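Local coordinates for amidohydrolase 3 domain-containing protein (Pyrococcus horikoshii, PDB 3IGH) that probably hydrolyses carbon-nitrogen bonds other than peptide bonds, as an uncharacterised metal-dependent hydrolase of the amidohydrolase family, at residues H67-E72 with S398-I403; S204-S209 with F232-P237; A259-F264 with L309-H314. All blocks are in the same frame, centred on the assembly; numbering follows the deposited sequence. Where two conformers were deposited one is given.

In the fold
Contacts 2 and 3 each join two neighbouring parallel strands of the TIM-barrel core expected of the amidohydrolase family, while contact 1 sets the end of strand 58-68 and the start of helix 70-78 against the loop after strand 395-397. Contact 1 pairs the first and last segments in chain order and so brackets the other two; contact 2 is complete before contact 3 begins. Centre to centre, contact 2 lies about 10 Å from contact 1 and 8 Å from contact 3, while contacts 1 and 3 are about 15 Å apart. Strand 202-210 runs beside strand 58-68, and strand 230-235 beside strand 256-264. Contacts 1 and 3 bind the same sulfate, consistent with the family's active-site pocket.

Contact 1: residues H67-E72 with S398-I403; sequences HLHLDE and STDSPI. With SO4 (sulfate ion), chain B.
Asp400 meets both His67 and His69, and this is the tightly packed part of the contact. Its carboxylate lies beside the His67 imidazole, the two planes turned 81° apart, and OD1 comes to 3.2 Å from His67 CD2. The same OD1 is 2.9 Å from His69 NE2. The two rings also share a sulfate oxygen, O1, which lies in plane at the edge of each. His67 NE2 donates to sulfate O1 at 3.0 Å with an angle of 155° at the hydrogen, whereas the bond from His69 NE2 is weak. CG of His67 is anti to its backbone N (chi1 -177°), which sends the ring out alongside Asp400. On the ring's other nitrogen, ND1 bonds Glu338. Two backbone hydrogen bonds join the segments: Asp400 N donates to His67 O at 2.9 Å, and His69 N to Ser401 O at 2.8 Å. Thr399 OG1 forms an ST turn by accepting from Ser401 N, and it also bonds Asp65.

On the looser, partly exposed side only van der Waals contacts join Pro402 to Glu72. Here Pro402, which follows a cis peptide bond, sets CD 3.7 Å from Glu72 CB, the two side chains crossing at about a right angle.

His67 and His69 form the HxH sequence of amidohydrolases, which binds metal in relatives; here the bound group is sulfate, probably from the crystallisation liquor. The pair lies where strand 58-68 gives way to helix 70-78, with His69 at the N-cap position. Leu68 bonds through its backbone to strand 202-210 and packs on Leu197 of helix 183-199, which Leu70 also touches.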
loop_
_atom_site.group_PDB
_atom_site.type_symbol
_atom_site.label_atom_id
_atom_site.label_comp_id
_atom_site.label_asym_id
_atom_site.label_seq_id
_atom_site.Cartn_x
_atom_site.Cartn_y
_atom_site.Cartn_z
ATOM N N HIS A 67 0.508 -9.339 18.789
ATOM C CA HIS A 67 0.185 -10.675 18.246
ATOM C C HIS A 67 -1.245 -11.063 18.576
ATOM O O HIS A 67 -1.528 -11.511 19.684
ATOM C CB HIS A 67 1.168 -11.725 18.803
ATOM C CG HIS A 67 0.987 -13.111 18.260
ATOM N ND1 HIS A 67 2.022 -13.814 17.684
ATOM C CD2 HIS A 67 -0.083 -13.940 18.241
ATOM C CE1 HIS A 67 1.595 -15.012 17.326
ATOM N NE2 HIS A 67 0.318 -15.111 17.644
ATOM N N LEU A 68 -2.144 -10.912 17.609
ATOM C CA LEU A 68 -3.494 -11.434 17.761
ATOM C C LEU A 68 -4.099 -11.829 16.417
ATOM O O LEU A 68 -3.501 -11.607 15.361
ATOM C CB LEU A 68 -4.399 -10.448 18.535
ATOM C CG LEU A 68 -4.478 -8.968 18.157
ATOM C CD1 LEU A 68 -5.025 -8.740 16.736
ATOM C CD2 LEU A 68 -5.357 -8.268 19.170
ATOM N N HIS A 69 -5.299 -12.394 16.474
ATOM C CA HIS A 69 -6.015 -12.840 15.297
ATOM C C HIS A 69 -7.307 -12.053 15.225
ATOM O O HIS A 69 -8.287 -12.391 15.885
ATOM C CB HIS A 69 -6.323 -14.330 15.404
ATOM C CG HIS A 69 -5.117 -15.183 15.645
ATOM N ND1 HIS A 69 -4.359 -15.705 14.620
ATOM C CD2 HIS A 69 -4.548 -15.616 16.794
ATOM C CE1 HIS A 69 -3.365 -16.415 15.128
ATOM N NE2 HIS A 69 -3.455 -16.373 16.446
ATOM N N LEU A 70 -7.292 -10.998 14.418
ATOM C CA LEU A 70 -8.388 -10.050 14.312
ATOM C C LEU A 70 -9.657 -10.731 13.807
ATOM O O LEU A 70 -10.739 -10.507 14.344
ATOM C CB LEU A 70 -7.955 -8.913 13.377
ATOM C CG LEU A 70 -8.195 -7.430 13.631
ATOM C CD1 LEU A 70 -7.991 -7.025 15.077
ATOM C CD2 LEU A 70 -7.273 -6.604 12.737
ATOM N N ASP A 71 -9.520 -11.590 12.799
ATOM C CA ASP A 71 -10.676 -12.297 12.244
ATOM C C ASP A 71 -11.280 -13.295 13.250
ATOM O O ASP A 71 -12.502 -13.354 13.418
ATOM C CB ASP A 71 -10.326 -12.983 10.916
ATOM C CG ASP A 71 -9.106 -13.910 11.010
ATOM O OD1 ASP A 71 -8.344 -13.894 12.012
ATOM O OD2 ASP A 71 -8.906 -14.669 10.051
ATOM N N GLU A 72 -10.418 -14.044 13.935
ATOM C CA GLU A 72 -10.861 -15.006 14.935
ATOM C C GLU A 72 -11.476 -14.319 16.147
ATOM O O GLU A 72 -12.396 -14.855 16.746
ATOM C CB GLU A 72 -9.722 -15.914 15.360
ATOM C CG GLU A 72 -9.275 -16.891 14.277
ATOM C CD GLU A 72 -8.026 -17.678 14.667
ATOM O OE1 GLU A 72 -7.632 -17.654 15.856
ATOM O OE2 GLU A 72 -7.434 -18.322 13.777
ATOM N N SER A 398 1.448 -9.124 24.118
ATOM C CA SER A 398 0.326 -9.457 23.279
ATOM C C SER A 398 -0.599 -10.414 24.018
ATOM O O SER A 398 -0.259 -10.911 25.085
ATOM C CB SER A 398 0.823 -10.111 21.988
ATOM O OG SER A 398 1.716 -11.177 22.243
ATOM N N THR A 399 -1.760 -10.677 23.428
ATOM C CA THR A 399 -2.754 -11.531 24.047
ATOM C C THR A 399 -2.983 -12.816 23.272
ATOM O O THR A 399 -3.546 -13.760 23.822
ATOM C CB THR A 399 -4.120 -10.815 24.178
ATOM O OG1 THR A 399 -4.530 -10.315 22.898
ATOM C CG2 THR A 399 -4.038 -9.663 25.176
ATOM N N ASP A 400 -2.577 -12.845 21.995
ATOM C CA ASP A 400 -2.956 -13.914 21.068
ATOM C C ASP A 400 -4.478 -14.053 21.028
ATOM O O ASP A 400 -5.009 -15.147 20.850
ATOM C CB ASP A 400 -2.268 -15.253 21.427
ATOM C CG ASP A 400 -2.311 -16.263 20.294
ATOM O OD1 ASP A 400 -2.435 -15.855 19.117
ATOM O OD2 ASP A 400 -2.233 -17.475 20.589
ATOM N N SER A 401 -5.176 -12.933 21.202
ATOM C CA SER A 401 -6.631 -12.914 21.179
ATOM C C SER A 401 -7.138 -13.562 19.883
ATOM O O SER A 401 -6.583 -13.311 18.801
ATOM C CB SER A 401 -7.128 -11.471 21.304
ATOM O OG SER A 401 -8.523 -11.401 21.124
ATOM N N PRO A 402 -8.183 -14.404 19.979
ATOM C CA PRO A 402 -9.066 -14.694 21.120
ATOM C C PRO A 402 -8.691 -15.856 22.063
ATOM O O PRO A 402 -9.555 -16.310 22.831
ATOM C CB PRO A 402 -10.386 -15.012 20.426
ATOM C CG PRO A 402 -9.958 -15.728 19.162
ATOM C CD PRO A 402 -8.590 -15.158 18.784
ATOM N N ILE A 403 -7.443 -16.331 22.014
ATOM C CA ILE A 403 -6.995 -17.413 22.899
ATOM C C ILE A 403 -6.991 -16.928 24.355
ATOM O O ILE A 403 -7.396 -17.654 25.266
ATOM C CB ILE A 403 -5.598 -17.981 22.474
ATOM C CG1 ILE A 403 -5.608 -18.446 21.009
ATOM C CG2 ILE A 403 -5.134 -19.113 23.400
ATOM C CD1 ILE A 403 -6.677 -19.470 20.659
HETATM S S SO4 B . -0.049 -18.736 17.282
HETATM O O1 SO4 B . -0.786 -17.702 16.585
HETATM O O2 SO4 B . -0.409 -18.707 18.691
HETATM O O3 SO4 B . -0.426 -20.036 16.744
HETATM O O4 SO4 B . 1.390 -18.485 17.141
#

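Contact 2: residues S204-S209 with F232-P237; sequences SVSFMS and FAYVTP
Met208 and Tyr234 are brought together by their torsions: Tyr234 has CG anti to its carbonyl carbon (chi1 -76°), and the Met208 chain bends at both chi2 and chi3 (-62° each), the first placing SD and the second CE. The two side chains run side by side in the same direction. Met208 SD lies 3.9 Å from Tyr234 CD1 in a Met-aromatic contact, oblique because the sulfur is 35° off the ring normal, and Met208 CE is 3.9 Å from Tyr234 CB. Further out on the same ring, Ser206 OG approaches Tyr234 CE1 at 3.9 Å. The polar ends are held by outside partners, Ser206 OG by Ser451 and Tyr234 OH by Asp310.

Strands 202-210 and 230-235 run parallel and, with helix 212-223 between them, make a beta-alpha-beta unit of the barrel. Three backbone bonds fix the register: Phe232 N to Val205 O at 2.9 Å, Phe207 N to Phe232 O at 2.9 Å, and Tyr234 N to Phe207 O at 2.8 Å. Val205 O also lies in plane at the edge of the Phe232 ring, 3.5 Å from CD2. Phe207 and Ala233 point to the opposite face of the sheet from Ser206, Met208, Phe232 and Tyr234; the Phe207 ring leads away from the neighbouring strand and packs on Leu70 and Asp71 of helix 70-78.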
loop_
_atom_site.group_PDB
_atom_site.type_symbol
_atom_site.label_atom_id
_atom_site.label_comp_id
_atom_site.label_asym_id
_atom_site.label_seq_id
_atom_site.Cartn_x
_atom_site.Cartn_y
_atom_site.Cartn_z
ATOM N N SER A 204 -3.328 -0.262 18.059
ATOM C CA SER A 204 -2.451 -0.849 17.033
ATOM C C SER A 204 -2.296 -2.334 17.320
ATOM O O SER A 204 -2.267 -2.742 18.487
ATOM C CB SER A 204 -1.070 -0.203 17.040
ATOM O OG SER A 204 -1.100 1.196 16.860
ATOM N N VAL A 205 -2.213 -3.149 16.265
ATOM C CA VAL A 205 -2.037 -4.594 16.417
ATOM C C VAL A 205 -1.103 -5.144 15.343
ATOM O O VAL A 205 -0.978 -4.546 14.271
ATOM C CB VAL A 205 -3.408 -5.392 16.353
ATOM C CG1 VAL A 205 -4.409 -4.937 17.446
ATOM C CG2 VAL A 205 -4.071 -5.304 14.970
ATOM N N SER A 206 -0.438 -6.261 15.643
ATOM C CA SER A 206 0.036 -7.157 14.592
ATOM C C SER A 206 -0.960 -8.295 14.457
ATOM O O SER A 206 -1.203 -9.052 15.408
ATOM C CB SER A 206 1.418 -7.737 14.878
ATOM O OG SER A 206 2.387 -6.722 15.029
ATOM N N PHE A 207 -1.538 -8.390 13.270
ATOM C CA PHE A 207 -2.544 -9.396 12.943
ATOM C C PHE A 207 -1.778 -10.547 12.300
ATOM O O PHE A 207 -1.243 -10.410 11.208
ATOM C CB PHE A 207 -3.598 -8.755 12.017
ATOM C CG PHE A 207 -4.685 -9.685 11.498
ATOM C CD1 PHE A 207 -4.832 -11.006 11.939
ATOM C CD2 PHE A 207 -5.605 -9.190 10.568
ATOM C CE1 PHE A 207 -5.841 -11.838 11.407
ATOM C CE2 PHE A 207 -6.620 -9.999 10.048
ATOM C CZ PHE A 207 -6.739 -11.324 10.467
ATOM N N MET A 208 -1.719 -11.672 13.008
ATOM C CA MET A 208 -0.939 -12.847 12.589
ATOM C C MET A 208 -1.747 -13.861 11.795
ATOM O O MET A 208 -2.905 -14.097 12.106
ATOM C CB MET A 208 -0.356 -13.532 13.820
ATOM C CG MET A 208 0.207 -12.533 14.838
ATOM S SD MET A 208 1.563 -11.562 14.140
ATOM C CE MET A 208 2.619 -12.958 13.844
ATOM N N SER A 209 -1.094 -14.476 10.800
ATOM C CA SER A 209 -1.696 -15.455 9.875
ATOM C C SER A 209 -2.908 -14.896 9.141
ATOM O O SER A 209 -4.014 -15.450 9.187
ATOM C CB SER A 209 -1.990 -16.801 10.555
ATOM O OG SER A 209 -0.791 -17.373 11.036
ATOM N N PHE A 232 -0.777 -4.269 11.439
ATOM C CA PHE A 232 0.433 -4.783 10.809
ATOM C C PHE A 232 0.178 -6.252 10.439
ATOM O O PHE A 232 0.201 -7.142 11.299
ATOM C CB PHE A 232 1.650 -4.578 11.735
ATOM C CG PHE A 232 2.009 -3.123 11.924
ATOM C CD1 PHE A 232 3.030 -2.543 11.169
ATOM C CD2 PHE A 232 1.280 -2.311 12.809
ATOM C CE1 PHE A 232 3.337 -1.186 11.300
ATOM C CE2 PHE A 232 1.582 -0.950 12.956
ATOM C CZ PHE A 232 2.612 -0.388 12.193
ATOM N N ALA A 233 -0.087 -6.487 9.157
ATOM C CA ALA A 233 -0.509 -7.803 8.668
ATOM C C ALA A 233 0.661 -8.751 8.457
ATOM O O ALA A 233 1.567 -8.474 7.678
ATOM C CB ALA A 233 -1.315 -7.671 7.380
ATOM N N TYR A 234 0.626 -9.873 9.165
ATOM C CA TYR A 234 1.575 -10.956 8.926
ATOM C C TYR A 234 0.825 -12.078 8.241
ATOM O O TYR A 234 -0.007 -12.758 8.851
ATOM C CB TYR A 234 2.226 -11.420 10.233
ATOM C CG TYR A 234 3.294 -10.475 10.753
ATOM C CD1 TYR A 234 2.953 -9.251 11.336
ATOM C CD2 TYR A 234 4.651 -10.825 10.690
ATOM C CE1 TYR A 234 3.938 -8.381 11.819
ATOM C CE2 TYR A 234 5.650 -9.956 11.182
ATOM C CZ TYR A 234 5.275 -8.740 11.743
ATOM O OH TYR A 234 6.226 -7.880 12.236
ATOM N N VAL A 235 1.114 -12.248 6.957
ATOM C CA VAL A 235 0.374 -13.162 6.106
ATOM C C VAL A 235 0.826 -14.626 6.236
ATOM O O VAL A 235 1.910 -14.926 6.734
ATOM C CB VAL A 235 0.444 -12.706 4.623
ATOM C CG1 VAL A 235 0.003 -11.234 4.474
ATOM C CG2 VAL A 235 1.851 -12.886 4.048
ATOM N N THR A 236 -0.026 -15.540 5.786
ATOM C CA THR A 236 0.326 -16.954 5.706
ATOM C C THR A 236 1.309 -17.128 4.541
ATOM O O THR A 236 1.350 -16.272 3.642
ATOM C CB THR A 236 -0.926 -17.825 5.422
ATOM O OG1 THR A 236 -1.477 -17.443 4.161
ATOM C CG2 THR A 236 -1.988 -17.648 6.518
ATOM N N PRO A 237 2.118 -18.215 4.552
ATOM C CA PRO A 237 2.960 -18.541 3.386
ATOM C C PRO A 237 2.219 -18.614 2.048
ATOM O O PRO A 237 2.786 -18.246 1.019
ATOM C CB PRO A 237 3.521 -19.923 3.738
ATOM C CG PRO A 237 3.598 -19.914 5.230
ATOM C CD PRO A 237 2.343 -19.167 5.661
#

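Contact 3: residues A259-F264 with L309-H314; sequences AGVKLF and LDVAIH. With SO4 (sulfate ion), chain B.
Phe264 and His314 meet obliquely, with ring centroids 5.2 Å apart and planes at 43°. It is Phe264 CD1 that lies over one face of the imidazole, 3.6 Å from His314 CG. Lys262 crosses His314 at a slant and places CE 3.6 Å from His314 CB; the same CE lies above one face of the Phe264 ring, offset toward its rim. All three side chains turn to one sulfate. CG of His314 lies anti to its backbone N (chi1 166°), which carries the ring out toward the sulfate; the edge of the ring faces the ion, and ND1 bonds sulfate O4 at 2.8 Å and an almost straight 172°. Lys262 NZ grips the same O4, also at 2.8 Å, while sulfate O3 lies in plane at the edge of the Phe264 ring, 3.3 Å from CE1. On the imidazole's other nitrogen, NE2 bonds Gly267 O. An alanine in place of His314 would probably leave sulfate O4 without its imidazole donor and Gly267 O without its mate, and open a gap beside Phe264 CD1.

These residues lie near the C-terminal ends of two parallel strands of the TIM-barrel core, where relatives in the amidohydrolase family carry metal-binding residues. Five backbone hydrogen bonds join the strands, from Asp310 N to Ala259 O at one end to His314 N to Leu263 O at the other. Gly260 CA sits 3.1 Å from Asp310 O, and a CB there would clash with that oxygen. On the opposite face, Val261 and Val311 lie side by side, pointing the same way, and Leu263 CD1 touches Val311 CG1 at 3.8 Å. Helix 294-305 packs on Val261, Leu263 and Val311, and helix 318-331 on Val311 and Ile313.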
loop_
_atom_site.group_PDB
_atom_site.type_symbol
_atom_site.label_atom_id
_atom_site.label_comp_id
_atom_site.label_asym_id
_atom_site.label_seq_id
_atom_site.Cartn_x
_atom_site.Cartn_y
_atom_site.Cartn_z
ATOM N N ALA A 259 3.060 -6.233 6.434
ATOM C CA ALA A 259 4.220 -6.194 7.334
ATOM C C ALA A 259 5.171 -7.393 7.207
ATOM O O ALA A 259 6.385 -7.236 7.296
ATOM C CB ALA A 259 3.752 -6.050 8.803
ATOM N N GLY A 260 4.628 -8.590 7.044
ATOM C CA GLY A 260 5.472 -9.782 7.113
ATOM C C GLY A 260 4.766 -11.083 6.807
ATOM O O GLY A 260 3.644 -11.086 6.312
ATOM N N VAL A 261 5.454 -12.183 7.096
ATOM C CA VAL A 261 4.900 -13.533 6.978
ATOM C C VAL A 261 4.981 -14.197 8.357
ATOM O O VAL A 261 5.887 -13.902 9.148
ATOM C CB VAL A 261 5.675 -14.386 5.906
ATOM C CG1 VAL A 261 7.122 -14.643 6.331
ATOM C CG2 VAL A 261 4.964 -15.717 5.612
ATOM N N LYS A 262 4.043 -15.099 8.632
ATOM C CA LYS A 262 4.032 -15.843 9.879
ATOM C C LYS A 262 4.317 -17.330 9.627
ATOM O O LYS A 262 3.658 -17.966 8.809
ATOM C CB LYS A 262 2.694 -15.638 10.608
ATOM C CG LYS A 262 2.461 -16.526 11.837
ATOM C CD LYS A 262 3.505 -16.321 12.923
ATOM C CE LYS A 262 3.270 -17.276 14.088
ATOM N NZ LYS A 262 1.985 -17.034 14.790
ATOM N N LEU A 263 5.314 -17.851 10.336
ATOM C CA LEU A 263 5.729 -19.258 10.249
ATOM C C LEU A 263 5.630 -19.970 11.601
ATOM O O LEU A 263 5.608 -19.325 12.653
ATOM C CB LEU A 263 7.188 -19.353 9.772
ATOM C CG LEU A 263 7.515 -18.632 8.456
ATOM C CD1 LEU A 263 9.003 -18.646 8.207
ATOM C CD2 LEU A 263 6.758 -19.285 7.336
ATOM N N PHE A 264 5.638 -21.300 11.553
ATOM C CA PHE A 264 5.511 -22.154 12.742
ATOM C C PHE A 264 6.650 -23.163 12.784
ATOM O O PHE A 264 6.986 -23.761 11.766
ATOM C CB PHE A 264 4.193 -22.931 12.691
ATOM C CG PHE A 264 2.973 -22.066 12.780
ATOM C CD1 PHE A 264 2.375 -21.814 14.017
ATOM C CD2 PHE A 264 2.413 -21.504 11.634
ATOM C CE1 PHE A 264 1.240 -21.012 14.109
ATOM C CE2 PHE A 264 1.282 -20.689 11.716
ATOM C CZ PHE A 264 0.693 -20.448 12.956
ATOM N N LEU A 309 9.977 -7.975 3.656
ATOM C CA LEU A 309 8.955 -8.317 4.647
ATOM C C LEU A 309 9.566 -8.891 5.911
ATOM O O LEU A 309 10.607 -9.566 5.864
ATOM C CB LEU A 309 7.946 -9.307 4.054
ATOM C CG LEU A 309 6.955 -8.745 3.034
ATOM C CD1 LEU A 309 6.328 -9.877 2.262
ATOM C CD2 LEU A 309 5.873 -7.881 3.708
ATOM N N ASP A 310 8.913 -8.625 7.044
ATOM C CA ASP A 310 9.330 -9.200 8.323
ATOM C C ASP A 310 9.004 -10.699 8.353
ATOM O O ASP A 310 8.225 -11.205 7.546
ATOM C CB ASP A 310 8.640 -8.482 9.494
ATOM C CG ASP A 310 9.333 -8.716 10.836
ATOM O OD1 ASP A 310 10.478 -9.214 10.864
ATOM O OD2 ASP A 310 8.726 -8.398 11.885
ATOM N N VAL A 311 9.641 -11.419 9.260
ATOM C CA VAL A 311 9.401 -12.845 9.409
ATOM C C VAL A 311 9.192 -13.142 10.901
ATOM O O VAL A 311 10.078 -12.886 11.730
ATOM C CB VAL A 311 10.596 -13.670 8.852
ATOM C CG1 VAL A 311 10.323 -15.170 8.999
ATOM C CG2 VAL A 311 10.878 -13.287 7.378
ATOM N N ALA A 312 8.016 -13.667 11.224
ATOM C CA ALA A 312 7.678 -14.053 12.589
ATOM C C ALA A 312 7.563 -15.555 12.667
ATOM O O ALA A 312 6.866 -16.175 11.866
ATOM C CB ALA A 312 6.358 -13.399 13.043
ATOM N N ILE A 313 8.261 -16.140 13.635
ATOM C CA ILE A 313 8.235 -17.582 13.816
ATOM C C ILE A 313 7.697 -17.957 15.203
ATOM O O ILE A 313 8.266 -17.579 16.224
ATOM C CB ILE A 313 9.639 -18.220 13.613
ATOM C CG1 ILE A 313 10.245 -17.782 12.260
ATOM C CG2 ILE A 313 9.522 -19.736 13.684
ATOM C CD1 ILE A 313 11.595 -18.444 11.905
ATOM N N HIS A 314 6.605 -18.708 15.212
ATOM C CA HIS A 314 6.067 -19.341 16.422
ATOM C C HIS A 314 7.067 -20.385 16.922
ATOM O O HIS A 314 7.430 -21.307 16.183
ATOM C CB HIS A 314 4.728 -19.989 16.040
ATOM C CG HIS A 314 4.172 -20.964 17.041
ATOM N ND1 HIS A 314 2.925 -20.802 17.609
ATOM C CD2 HIS A 314 4.644 -22.146 17.510
ATOM C CE1 HIS A 314 2.669 -21.822 18.408
ATOM N NE2 HIS A 314 3.702 -22.646 18.377
HETATM S S SO4 B . -0.049 -18.736 17.282
HETATM O O1 SO4 B . -0.786 -17.702 16.585
HETATM O O2 SO4 B . -0.409 -18.707 18.691
HETATM O O3 SO4 B . -0.426 -20.036 16.744
HETATM O O4 SO4 B . 1.390 -18.485 17.141
#